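Local coordinates for fluoroacetyl-CoA thioesterase FlK (Streptomyces cattleya, PDB 3KVU), which hydrolyses fluoroacetyl-CoA to fluoroacetate and CoA before it can react with citrate synthase, and so confers fluoroacetate resistance, at residues K21-L26 / P37-S42; L68-C73 / T117-V122; H76-P81 / G109-G114. The protein carries 1 engineered substitution. All blocks are in the same frame, centred on the assembly; numbering follows the deposited sequence.

Interaction 1. Residues K21-L26 / P37-S42; sequences KTVRHL and PEVFAS. Engineered in segment 37-42: Ser42 (natural residue Thr). With ACO (acetyl coenzyme *a), chain E.
Glu38 OE2 takes two hydrogen bonds: Thr22 OG1 donates to it at 2.6 Å, reaching it from well above the carboxylate plane, and a water that also bonds Pro37 O donates at 2.7 Å. The water's further link to Arg24 N is weak. The other oxygen, OE1, is turned to Arg24, whose NH1 stands 3.3 Å from Glu38 OE1 in a long salt bridge. Glu38 OE1 lies at the guanidinium edge, near its plane, and the guanidinium and carboxylate planes are 24° apart; His25 NE2 lies over one face of the guanidinium, above its centre. The bend at chi2 (-88°) of Glu38 brings the carboxylate to Thr22, whose side chain it crosses at about a right angle. Glu38 itself is the centre of an inverse gamma turn.

Backbones join beside this polar patch in a single bridge of Thr22 with Phe40. Val23 N donates to Val39 O at 3.0 Å, and Ala41 N to Lys21 O at 3.3 Å. The contact ties the short helical turn 23-26 to the N-terminus of helix 42-57, the long helix that the hot-dog fold wraps in its sheet, with Ala41 at the N-cap. Lys21 CB lies in plane at the edge of the Phe40 ring, and Lys21 NZ forms a salt bridge with Glu29 of the second subunit.

Beside the ligand, Val23 CG2 and Ala41 CB meet at 4.1 Å. Val23 CG2 also approaches the acetyl oxygen of acetyl-CoA, which accepts a hydrogen bond from Ser42 N at 3.1 Å. Ser42, an engineered replacement of the natural threonine at an active-site position, has its OG 3.3 Å from the acetyl CH3 and hydrogen-bonded to His76.

Interaction 2. Residues L68-C73 / T117-V122; sequences LGTAIC and THERAV. With ACO (acetyl coenzyme *a), chain F.
Arg120, a substrate-binding residue, lays one face of its guanidinium against the backbone at Leu68 and Gly69, with Gly69 N 3.2 Å above the plane and displaced toward the rim. A bend at chi3 (54°) turns the group flat over the strand, while Ser67 OG binds its NE. The His118 ring lies next to it on the same face of the sheet, CE1 in plane at the guanidinium edge, and touches the active-site Glu50 of helix 42-57. It crosses Ile72 obliquely, Ile72 CD1 being 3.6 Å from His118 CD2. Gly69, which binds CoA and substrate, leaves room for both groups: its CA is 3.7 Å from His118 NE2.

Strands 65-75 and 112-124 are antiparallel neighbours in the hot-dog sheet, and a classic beta bulge sets Thr70 and Ala71 both against Glu119. Thr70 N bonds Glu119 O at 2.8 Å; the bond from Ala71 N is weak.

On the face of Glu119 and Ala121, Thr70 leans toward Glu119; OG1 donates to Glu119 OE1, its modelled length doubtful, and Arg99 salt-bridges that oxygen. Thr70 CG2 packs on Ala121 CB, which touches an acetyl-CoA. Ala71, Ile72 and disulfide-bonded Cys73 pair with a strand of the second subunit, continuing the sheet across the interface.

Interaction 3. Residues H76-P81 / G109-G114; sequences HTAATP and GVDEIG. With ACO (acetyl coenzyme *a), chain E.
Ile113 O lies at the edge of the His76 imidazole, near its plane and 3.0 Å from His76 CD2. Over one face of the ring runs the pantetheine arm of acetyl-CoA, with the ligand's N4P 3.6 Å above the ring plane and displaced toward the rim. The ring's CE1 is 3.5 Å from ligand C3P. With CG anti to the backbone N (chi1 -163°), the ring is carried along the ligand and its ND1 meets the hydroxyl of the engineered Ser42, the hydrogen bond that joins two active-site positions.

Ile113 O also receives Thr77 N at 2.9 Å, a bent bond (136° at the hydrogen) that arrives from well above the carbonyl plane. A weak bond from Thr77 OG1 to Glu112 O lies alongside. These links fasten the loop that leaves strand 65-75, with its CoA-binding His76 and Thr77, to the beginning of strand 112-124, its partner in the hot-dog sheet, beside the pantetheine arm of the bound acetyl-CoA.

Farther along, Thr80 and Ile113 cross at about a right angle, Thr80 OG1 being packed close against the CG2 methyl of Ile113; the hydroxyl finds its polar partner in Asp108. Ile113 also rests on Met45 of helix 42-57 and Val86 of strand 85-96. Ala78 points its methyl at the Asp111 side chain, CB to CB 3.6 Å, and the Asp111 carboxylate goes on to a salt bridge with Lys135 of the second subunit. Burial here leaves Gly114 N without a hydrogen-bond partner. On the ligand side of the loop, Ala79 CB approaches O5P of acetyl-CoA.

Interactions 1 and 3 adjoin, their centres about 13 Å apart, and face the same acetyl-CoA: Ser42 OG of interaction 1 lies 2.6 Å from His76 ND1 of interaction 3, and Phe40 N lies 2.8 Å from Thr80 O. Interaction 2 is about 22 Å from each, centre to centre, and contacts the other acetyl-CoA. Its strands nevertheless reach interaction 3: strand 65-75 leads into 76-81, and strand 112-124 begins within 109-114. The dimer completes the arrangement: the ligand bound at interactions 1 and 3 is also hydrogen-bonded to Gly69 O of the second subunit, the counterpart of a residue in interaction 2.

Interaction 1. Residues K21-L26 / P37-S42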
loop_
_atom_site.group_PDB
_atom_site.type_symbol
_atom_site.label_atom_id
_atom_site.label_comp_id
_atom_site.label_asym_id
_atom_site.label_seq_id
_atom_site.Cartn_x
_atom_site.Cartn_y
_atom_site.Cartn_z
ATOM N N LYS A 21 0.892 -13.564 1.234
ATOM C CA LYS A 21 0.399 -12.172 1.021
ATOM C C LYS A 21 -0.456 -11.544 2.156
ATOM O O LYS A 21 -1.204 -10.578 1.930
ATOM C CB LYS A 21 -0.397 -12.034 -0.296
ATOM C CG LYS A 21 0.352 -12.191 -1.632
ATOM C CD LYS A 21 1.534 -11.242 -1.840
ATOM C CE LYS A 21 2.327 -11.761 -3.066
ATOM N NZ LYS A 21 3.417 -10.845 -3.449
ATOM N N THR A 22 -0.283 -12.072 3.363
ATOM C CA THR A 22 -0.972 -11.644 4.543
ATOM C C THR A 22 -0.095 -10.717 5.273
ATOM O O THR A 22 1.119 -10.719 5.069
ATOM C CB THR A 22 -1.470 -12.824 5.373
ATOM O OG1 THR A 22 -0.371 -13.582 5.869
ATOM C CG2 THR A 22 -2.284 -13.734 4.483
ATOM N N VAL A 23 -0.726 -9.867 6.077
ATOM C CA VAL A 23 -0.102 -8.844 6.910
ATOM C C VAL A 23 1.300 -9.146 7.415
ATOM O O VAL A 23 2.142 -8.345 7.340
ATOM C CB VAL A 23 -0.969 -8.539 8.132
ATOM C CG1 VAL A 23 -0.292 -7.594 9.017
ATOM C CG2 VAL A 23 -2.302 -8.044 7.747
ATOM N N ARG A 24 1.534 -10.292 7.970
ATOM C CA ARG A 24 2.844 -10.601 8.505
ATOM C C ARG A 24 3.950 -10.787 7.489
ATOM O O ARG A 24 5.122 -10.840 7.850
ATOM C CB ARG A 24 2.778 -11.838 9.382
ATOM C CG ARG A 24 2.040 -12.953 8.749
ATOM C CD ARG A 24 2.247 -14.157 9.540
ATOM N NE ARG A 24 3.585 -14.635 9.305
ATOM C CZ ARG A 24 3.886 -15.872 8.930
ATOM N NH1 ARG A 24 2.919 -16.758 8.760
ATOM N NH2 ARG A 24 5.154 -16.215 8.726
ATOM N N HIS A 25 3.600 -10.981 6.230
ATOM C CA HIS A 25 4.615 -11.139 5.192
ATOM C C HIS A 25 5.004 -9.783 4.559
ATOM O O HIS A 25 5.999 -9.691 3.886
ATOM C CB HIS A 25 4.165 -12.159 4.114
ATOM C CG HIS A 25 3.946 -13.544 4.636
ATOM N ND1 HIS A 25 4.977 -14.447 4.823
ATOM C CD2 HIS A 25 2.817 -14.167 5.071
ATOM C CE1 HIS A 25 4.492 -15.573 5.331
ATOM N NE2 HIS A 25 3.187 -15.422 5.502
ATOM N N LEU A 26 4.181 -8.754 4.755
ATOM C CA LEU A 26 4.507 -7.420 4.297
ATOM C C LEU A 26 5.690 -6.940 5.092
ATOM O O LEU A 26 6.699 -6.453 4.537
ATOM C CB LEU A 26 3.376 -6.466 4.480
ATOM C CG LEU A 26 3.622 -5.206 3.641
ATOM C CD1 LEU A 26 3.686 -5.536 2.143
ATOM C CD2 LEU A 26 2.572 -4.298 3.893
ATOM N N PRO A 37 -4.238 -11.275 12.252
ATOM C CA PRO A 37 -4.956 -12.333 11.504
ATOM C C PRO A 37 -4.280 -12.587 10.152
ATOM O O PRO A 37 -3.734 -11.627 9.536
ATOM C CB PRO A 37 -6.314 -11.719 11.216
ATOM C CG PRO A 37 -6.443 -10.545 12.080
ATOM C CD PRO A 37 -5.096 -10.124 12.558
ATOM N N GLU A 38 -4.285 -13.836 9.687
ATOM C CA GLU A 38 -3.864 -14.092 8.320
ATOM C C GLU A 38 -4.904 -13.660 7.272
ATOM O O GLU A 38 -5.725 -14.467 6.764
ATOM C CB GLU A 38 -3.471 -15.539 8.183
ATOM C CG GLU A 38 -2.342 -15.911 9.089
ATOM C CD GLU A 38 -1.020 -15.657 8.462
ATOM O OE1 GLU A 38 -0.323 -16.631 8.103
ATOM O OE2 GLU A 38 -0.636 -14.483 8.338
ATOM N N VAL A 39 -4.903 -12.349 6.984
ATOM C CA VAL A 39 -5.671 -11.779 5.904
ATOM C C VAL A 39 -4.705 -10.979 5.017
ATOM O O VAL A 39 -3.581 -10.693 5.443
ATOM C CB VAL A 39 -6.868 -10.943 6.357
ATOM C CG1 VAL A 39 -7.838 -11.849 7.120
ATOM C CG2 VAL A 39 -6.435 -9.690 7.205
ATOM N N PHE A 40 -5.149 -10.752 3.765
ATOM C CA PHE A 40 -4.550 -9.899 2.746
ATOM C C PHE A 40 -4.234 -8.476 3.264
ATOM O O PHE A 40 -5.133 -7.667 3.573
ATOM C CB PHE A 40 -5.546 -9.820 1.559
ATOM C CG PHE A 40 -4.931 -9.414 0.191
ATOM C CD1 PHE A 40 -3.666 -9.850 -0.215
ATOM C CD2 PHE A 40 -5.685 -8.658 -0.708
ATOM C CE1 PHE A 40 -3.126 -9.470 -1.495
ATOM C CE2 PHE A 40 -5.143 -8.288 -1.967
ATOM C CZ PHE A 40 -3.847 -8.716 -2.342
ATOM N N ALA A 41 -2.947 -8.156 3.320
ATOM C CA ALA A 41 -2.525 -6.869 3.827
ATOM C C ALA A 41 -3.009 -5.632 2.960
ATOM O O ALA A 41 -3.141 -5.744 1.731
ATOM C CB ALA A 41 -1.071 -6.928 3.975
ATOM N N SER A 42 -3.249 -4.463 3.541
ATOM C CA SER A 42 -3.544 -3.265 2.718
ATOM C C SER A 42 -2.435 -2.924 1.707
ATOM O O SER A 42 -2.719 -2.489 0.608
ATOM C CB SER A 42 -3.856 -2.029 3.548
ATOM O OG SER A 42 -5.132 -2.173 4.184
HETATM C CAP ACO E . -14.727 -2.253 7.409
HETATM O OAP ACO E . -14.306 -0.947 6.890
HETATM C C9P ACO E . -13.656 -3.265 7.814
HETATM O O9P ACO E . -13.594 -3.610 8.994
HETATM N N8P ACO E . -12.831 -3.735 6.861
HETATM C C7P ACO E . -11.757 -4.705 6.923
HETATM C C6P ACO E . -10.551 -4.025 6.297
HETATM C C5P ACO E . -9.365 -4.970 6.188
HETATM O O5P ACO E . -9.401 -6.118 5.824
HETATM N N4P ACO E . -8.135 -4.622 6.460
HETATM C C3P ACO E . -7.207 -5.719 6.298
HETATM C C2P ACO E . -5.892 -5.037 6.198
HETATM S S1P ACO E . -5.027 -5.150 7.726
HETATM C C ACO E . -3.749 -4.416 7.039
HETATM O O ACO E . -2.900 -5.108 6.502
HETATM C CH3 ACO E . -3.861 -2.925 7.090
HETATM O O HOH W 1 -1.322 -11.874 8.870
#

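Interaction 2. Residues L68-C73 / T117-V122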
loop_
_atom_site.group_PDB
_atom_site.type_symbol
_atom_site.label_atom_id
_atom_site.label_comp_id
_atom_site.label_asym_id
_atom_site.label_seq_id
_atom_site.Cartn_x
_atom_site.Cartn_y
_atom_site.Cartn_z
ATOM N N LEU A 68 5.790 4.987 -12.389
ATOM C CA LEU A 68 5.837 4.874 -10.908
ATOM C C LEU A 68 4.488 5.378 -10.357
ATOM O O LEU A 68 3.907 6.285 -10.903
ATOM C CB LEU A 68 7.017 5.723 -10.353
ATOM C CG LEU A 68 8.452 5.394 -10.873
ATOM C CD1 LEU A 68 9.507 6.329 -10.328
ATOM C CD2 LEU A 68 8.919 3.946 -10.653
ATOM N N GLY A 69 3.992 4.785 -9.272
ATOM C CA GLY A 69 2.836 5.392 -8.539
ATOM C C GLY A 69 3.130 6.629 -7.748
ATOM O O GLY A 69 4.089 6.698 -7.042
ATOM N N THR A 70 2.309 7.638 -7.878
ATOM C CA THR A 70 2.608 8.877 -7.288
ATOM C C THR A 70 1.584 9.195 -6.241
ATOM O O THR A 70 1.888 9.975 -5.365
ATOM C CB THR A 70 2.709 9.943 -8.356
ATOM O OG1 THR A 70 1.620 9.773 -9.245
ATOM C CG2 THR A 70 3.968 9.727 -9.192
ATOM N N ALA A 71 0.393 8.552 -6.277
ATOM C CA ALA A 71 -0.631 8.726 -5.221
ATOM C C ALA A 71 -1.460 7.462 -5.123
ATOM O O ALA A 71 -1.688 6.810 -6.146
ATOM C CB ALA A 71 -1.521 9.959 -5.491
ATOM N N ILE A 72 -1.880 7.077 -3.906
ATOM C CA ILE A 72 -2.855 5.994 -3.703
ATOM C C ILE A 72 -3.915 6.434 -2.692
ATOM O O ILE A 72 -3.578 7.046 -1.675
ATOM C CB ILE A 72 -2.206 4.613 -3.383
ATOM C CG1 ILE A 72 -3.299 3.520 -3.347
ATOM C CG2 ILE A 72 -1.276 4.598 -2.110
ATOM C CD1 ILE A 72 -3.615 2.880 -4.760
ATOM N N CYS A 73 -5.191 6.237 -2.982
ATOM C CA CYS A 73 -6.225 6.701 -2.026
ATOM C C CYS A 73 -7.351 5.705 -2.047
ATOM O O CYS A 73 -8.130 5.723 -2.968
ATOM C CB CYS A 73 -6.694 8.089 -2.381
ATOM S SG CYS A 73 -7.540 8.922 -1.074
ATOM N N THR A 117 -8.765 5.816 -5.649
ATOM C CA THR A 117 -8.085 6.337 -6.883
ATOM C C THR A 117 -6.633 6.097 -6.770
ATOM O O THR A 117 -6.155 6.040 -5.644
ATOM C CB THR A 117 -8.164 7.887 -6.997
ATOM O OG1 THR A 117 -7.661 8.461 -5.783
ATOM C CG2 THR A 117 -9.540 8.416 -7.298
ATOM N N HIS A 118 -5.904 6.024 -7.902
ATOM C CA HIS A 118 -4.456 5.824 -7.944
ATOM C C HIS A 118 -3.879 6.645 -9.070
ATOM O O HIS A 118 -4.469 6.710 -10.141
ATOM C CB HIS A 118 -4.118 4.369 -8.173
ATOM C CG HIS A 118 -2.646 4.063 -8.286
ATOM N ND1 HIS A 118 -2.089 3.443 -9.393
ATOM C CD2 HIS A 118 -1.617 4.293 -7.438
ATOM C CE1 HIS A 118 -0.800 3.241 -9.193
ATOM N NE2 HIS A 118 -0.487 3.751 -8.010
ATOM N N GLU A 119 -2.710 7.256 -8.835
ATOM C CA GLU A 119 -2.065 8.142 -9.830
ATOM C C GLU A 119 -0.732 7.538 -10.217
ATOM O O GLU A 119 -0.030 6.943 -9.347
ATOM C CB GLU A 119 -1.864 9.570 -9.306
ATOM C CG GLU A 119 -1.501 10.537 -10.434
ATOM C CD GLU A 119 -0.938 11.781 -9.983
ATOM O OE1 GLU A 119 0.144 11.715 -9.348
ATOM O OE2 GLU A 119 -1.556 12.836 -10.302
ATOM N N ARG A 120 -0.422 7.523 -11.519
ATOM C CA ARG A 120 0.927 7.112 -11.921
ATOM C C ARG A 120 1.614 8.168 -12.773
ATOM O O ARG A 120 0.960 9.036 -13.347
ATOM C CB ARG A 120 1.034 5.714 -12.583
ATOM C CG ARG A 120 0.132 4.663 -12.002
ATOM C CD ARG A 120 0.383 3.316 -12.611
ATOM N NE ARG A 120 1.774 2.864 -12.560
ATOM C CZ ARG A 120 2.428 2.404 -11.487
ATOM N NH1 ARG A 120 1.839 2.308 -10.288
ATOM N NH2 ARG A 120 3.692 1.993 -11.605
ATOM N N ALA A 121 2.941 8.137 -12.797
ATOM C CA ALA A 121 3.676 9.096 -13.626
ATOM C C ALA A 121 4.465 8.325 -14.663
ATOM O O ALA A 121 5.160 7.356 -14.304
ATOM C CB ALA A 121 4.611 9.928 -12.776
ATOM N N VAL A 122 4.348 8.706 -15.950
ATOM C CA VAL A 122 5.146 7.982 -16.942
ATOM C C VAL A 122 6.587 8.490 -16.844
ATOM O O VAL A 122 6.801 9.697 -16.803
ATOM C CB VAL A 122 4.629 8.177 -18.367
ATOM C CG1 VAL A 122 5.584 7.566 -19.318
ATOM C CG2 VAL A 122 3.288 7.562 -18.526
HETATM N N1A ACO F . 13.578 12.134 -6.589
HETATM C C2A ACO F . 13.764 11.542 -7.780
HETATM N N3A ACO F . 13.817 12.226 -8.958
HETATM C C4A ACO F . 13.684 13.586 -9.052
HETATM C C5A ACO F . 13.474 14.300 -7.773
HETATM C C6A ACO F . 13.428 13.484 -6.518
HETATM N N6A ACO F . 13.238 14.083 -5.320
HETATM N N7A ACO F . 13.364 15.610 -8.091
HETATM C C8A ACO F . 13.494 15.731 -9.441
HETATM N N9A ACO F . 13.709 14.531 -10.038
HETATM C C1B ACO F . 13.857 14.348 -11.545
HETATM C C2B ACO F . 15.031 14.949 -12.371
HETATM O O2B ACO F . 15.092 16.384 -12.500
HETATM C C3B ACO F . 14.883 14.232 -13.722
HETATM O O3B ACO F . 13.893 14.892 -14.549
HETATM P P3B ACO F . 13.954 15.173 -16.156
HETATM O O7A ACO F . 15.444 15.435 -16.307
HETATM O O8A ACO F . 13.384 13.914 -16.793
HETATM O O9A ACO F . 13.081 16.377 -16.488
HETATM C C4B ACO F . 14.453 12.816 -13.258
HETATM O O4B ACO F . 13.834 12.968 -11.950
HETATM C C5B ACO F . 13.651 11.876 -14.219
HETATM O O5B ACO F . 12.273 12.223 -14.484
HETATM P P1A ACO F . 11.065 12.227 -13.379
HETATM O O1A ACO F . 11.562 11.319 -12.280
HETATM O O2A ACO F . 9.826 11.823 -14.144
HETATM O O3A ACO F . 10.902 13.806 -12.864
HETATM P P2A ACO F . 9.984 14.654 -11.759
HETATM O O4A ACO F . 8.682 15.097 -12.397
HETATM O O5A ACO F . 10.846 15.750 -11.114
HETATM O O6A ACO F . 9.476 13.710 -10.537
HETATM C CBP ACO F . 8.736 11.402 -10.581
HETATM C CCP ACO F . 8.329 12.873 -10.691
HETATM C CDP ACO F . 7.699 10.302 -10.792
HETATM C CEP ACO F . 10.132 11.039 -10.083
HETATM C CAP ACO F . 8.164 11.348 -9.136
HETATM O OAP ACO F . 7.962 12.583 -8.431
HETATM C C9P ACO F . 8.799 10.425 -8.149
HETATM O O9P ACO F . 9.971 10.029 -8.083
HETATM N N8P ACO F . 7.825 10.090 -7.329
HETATM C C7P ACO F . 7.890 9.183 -6.234
HETATM C C6P ACO F . 8.710 8.062 -6.810
HETATM C C5P ACO F . 8.030 6.822 -6.392
HETATM O O5P ACO F . 6.812 6.825 -6.419
HETATM N N4P ACO F . 8.795 5.806 -6.050
HETATM C C3P ACO F . 8.295 4.509 -5.603
HETATM C C2P ACO F . 6.914 4.336 -6.163
HETATM S S1P ACO F . 7.096 2.941 -7.211
HETATM C C ACO F . 5.808 1.969 -6.965
HETATM O O ACO F . 6.089 0.895 -6.517
HETATM C CH3 ACO F . 4.432 2.414 -7.296
#

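Interaction 3. Residues H76-P81 / G109-G114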
loop_
_atom_site.group_PDB
_atom_site.type_symbol
_atom_site.label_atom_id
_atom_site.label_comp_id
_atom_site.label_asym_id
_atom_site.label_seq_id
_atom_site.Cartn_x
_atom_site.Cartn_y
_atom_site.Cartn_z
ATOM N N HIS A 76 -10.195 -0.019 2.523
ATOM C CA HIS A 76 -10.063 -1.412 2.607
ATOM C C HIS A 76 -11.284 -1.770 3.539
ATOM O O HIS A 76 -11.236 -1.667 4.782
ATOM C CB HIS A 76 -8.710 -1.755 3.188
ATOM C CG HIS A 76 -8.324 -3.175 2.943
ATOM N ND1 HIS A 76 -7.059 -3.658 3.188
ATOM C CD2 HIS A 76 -9.034 -4.208 2.417
ATOM C CE1 HIS A 76 -7.020 -4.948 2.890
ATOM N NE2 HIS A 76 -8.214 -5.304 2.425
ATOM N N THR A 77 -12.394 -2.138 2.913
ATOM C CA THR A 77 -13.663 -2.294 3.614
ATOM C C THR A 77 -14.164 -3.685 3.980
ATOM O O THR A 77 -15.199 -3.796 4.639
ATOM C CB THR A 77 -14.736 -1.529 2.874
ATOM O OG1 THR A 77 -14.890 -2.097 1.567
ATOM C CG2 THR A 77 -14.233 -0.174 2.726
ATOM N N ALA A 78 -13.422 -4.717 3.590
ATOM C CA ALA A 78 -13.687 -6.068 4.015
ATOM C C ALA A 78 -12.393 -6.815 3.859
ATOM O O ALA A 78 -11.451 -6.323 3.247
ATOM C CB ALA A 78 -14.812 -6.698 3.175
ATOM N N ALA A 79 -12.327 -8.011 4.398
ATOM C CA ALA A 79 -11.078 -8.645 4.638
ATOM C C ALA A 79 -10.957 -10.033 3.939
ATOM O O ALA A 79 -11.984 -10.715 3.719
ATOM C CB ALA A 79 -10.875 -8.729 6.155
ATOM N N THR A 80 -9.730 -10.441 3.573
ATOM C CA THR A 80 -9.579 -11.528 2.574
ATOM C C THR A 80 -8.623 -12.608 3.059
ATOM O O THR A 80 -7.396 -12.393 3.165
ATOM C CB THR A 80 -9.262 -10.973 1.061
ATOM O OG1 THR A 80 -10.232 -9.967 0.626
ATOM C CG2 THR A 80 -9.170 -12.067 0.036
ATOM N N PRO A 81 -9.152 -13.798 3.401
ATOM C CA PRO A 81 -8.147 -14.785 3.788
ATOM C C PRO A 81 -7.407 -15.466 2.585
ATOM O O PRO A 81 -7.918 -15.479 1.497
ATOM C CB PRO A 81 -8.980 -15.803 4.575
ATOM C CG PRO A 81 -10.319 -15.773 3.914
ATOM C CD PRO A 81 -10.532 -14.340 3.449
ATOM N N GLY A 109 -14.785 -11.878 -4.670
ATOM C CA GLY A 109 -15.803 -12.892 -5.025
ATOM C C GLY A 109 -16.905 -13.031 -3.973
ATOM O O GLY A 109 -17.921 -13.718 -4.209
ATOM N N VAL A 110 -16.738 -12.385 -2.810
ATOM C CA VAL A 110 -17.760 -12.360 -1.758
ATOM C C VAL A 110 -18.034 -10.911 -1.400
ATOM O O VAL A 110 -19.196 -10.468 -1.349
ATOM C CB VAL A 110 -17.235 -13.037 -0.476
ATOM C CG1 VAL A 110 -18.312 -13.015 0.690
ATOM C CG2 VAL A 110 -16.613 -14.391 -0.779
ATOM N N ASP A 111 -16.964 -10.159 -1.132
ATOM C CA ASP A 111 -17.131 -8.760 -0.751
ATOM C C ASP A 111 -16.301 -7.869 -1.645
ATOM O O ASP A 111 -15.218 -8.268 -2.106
ATOM C CB ASP A 111 -16.696 -8.536 0.725
ATOM C CG ASP A 111 -17.450 -9.430 1.714
ATOM O OD1 ASP A 111 -18.667 -9.478 1.657
ATOM O OD2 ASP A 111 -16.836 -10.106 2.508
ATOM N N GLU A 112 -16.820 -6.671 -1.877
ATOM C CA GLU A 112 -16.017 -5.575 -2.400
ATOM C C GLU A 112 -15.057 -5.205 -1.250
ATOM O O GLU A 112 -15.508 -4.933 -0.121
ATOM C CB GLU A 112 -16.909 -4.385 -2.794
ATOM C CG GLU A 112 -18.298 -4.697 -3.438
ATOM C CD GLU A 112 -18.265 -5.271 -4.896
ATOM O OE1 GLU A 112 -17.453 -4.811 -5.745
ATOM O OE2 GLU A 112 -19.089 -6.191 -5.202
ATOM N N ILE A 113 -13.744 -5.289 -1.509
ATOM C CA ILE A 113 -12.727 -5.262 -0.423
ATOM C C ILE A 113 -12.062 -3.899 -0.287
ATOM O O ILE A 113 -11.357 -3.647 0.685
ATOM C CB ILE A 113 -11.575 -6.369 -0.521
ATOM C CG1 ILE A 113 -10.724 -6.259 -1.792
ATOM C CG2 ILE A 113 -12.061 -7.806 -0.297
ATOM C CD1 ILE A 113 -9.511 -7.007 -1.738
ATOM N N GLY A 114 -12.251 -3.020 -1.261
ATOM C CA GLY A 114 -11.591 -1.731 -1.210
ATOM C C GLY A 114 -11.715 -0.999 -2.499
ATOM O O GLY A 114 -11.684 -1.621 -3.560
HETATM C CAP ACO E . -14.727 -2.253 7.409
HETATM O OAP ACO E . -14.306 -0.947 6.890
HETATM C C9P ACO E . -13.656 -3.265 7.814
HETATM O O9P ACO E . -13.594 -3.610 8.994
HETATM N N8P ACO E . -12.831 -3.735 6.861
HETATM C C7P ACO E . -11.757 -4.705 6.923
HETATM C C6P ACO E . -10.551 -4.025 6.297
HETATM C C5P ACO E . -9.365 -4.970 6.188
HETATM O O5P ACO E . -9.401 -6.118 5.824
HETATM N N4P ACO E . -8.135 -4.622 6.460
HETATM C C3P ACO E . -7.207 -5.719 6.298
HETATM C C2P ACO E . -5.892 -5.037 6.198
HETATM S S1P ACO E . -5.027 -5.150 7.726
HETATM C C ACO E . -3.749 -4.416 7.039
HETATM O O ACO E . -2.900 -5.108 6.502
HETATM C CH3 ACO E . -3.861 -2.925 7.090
#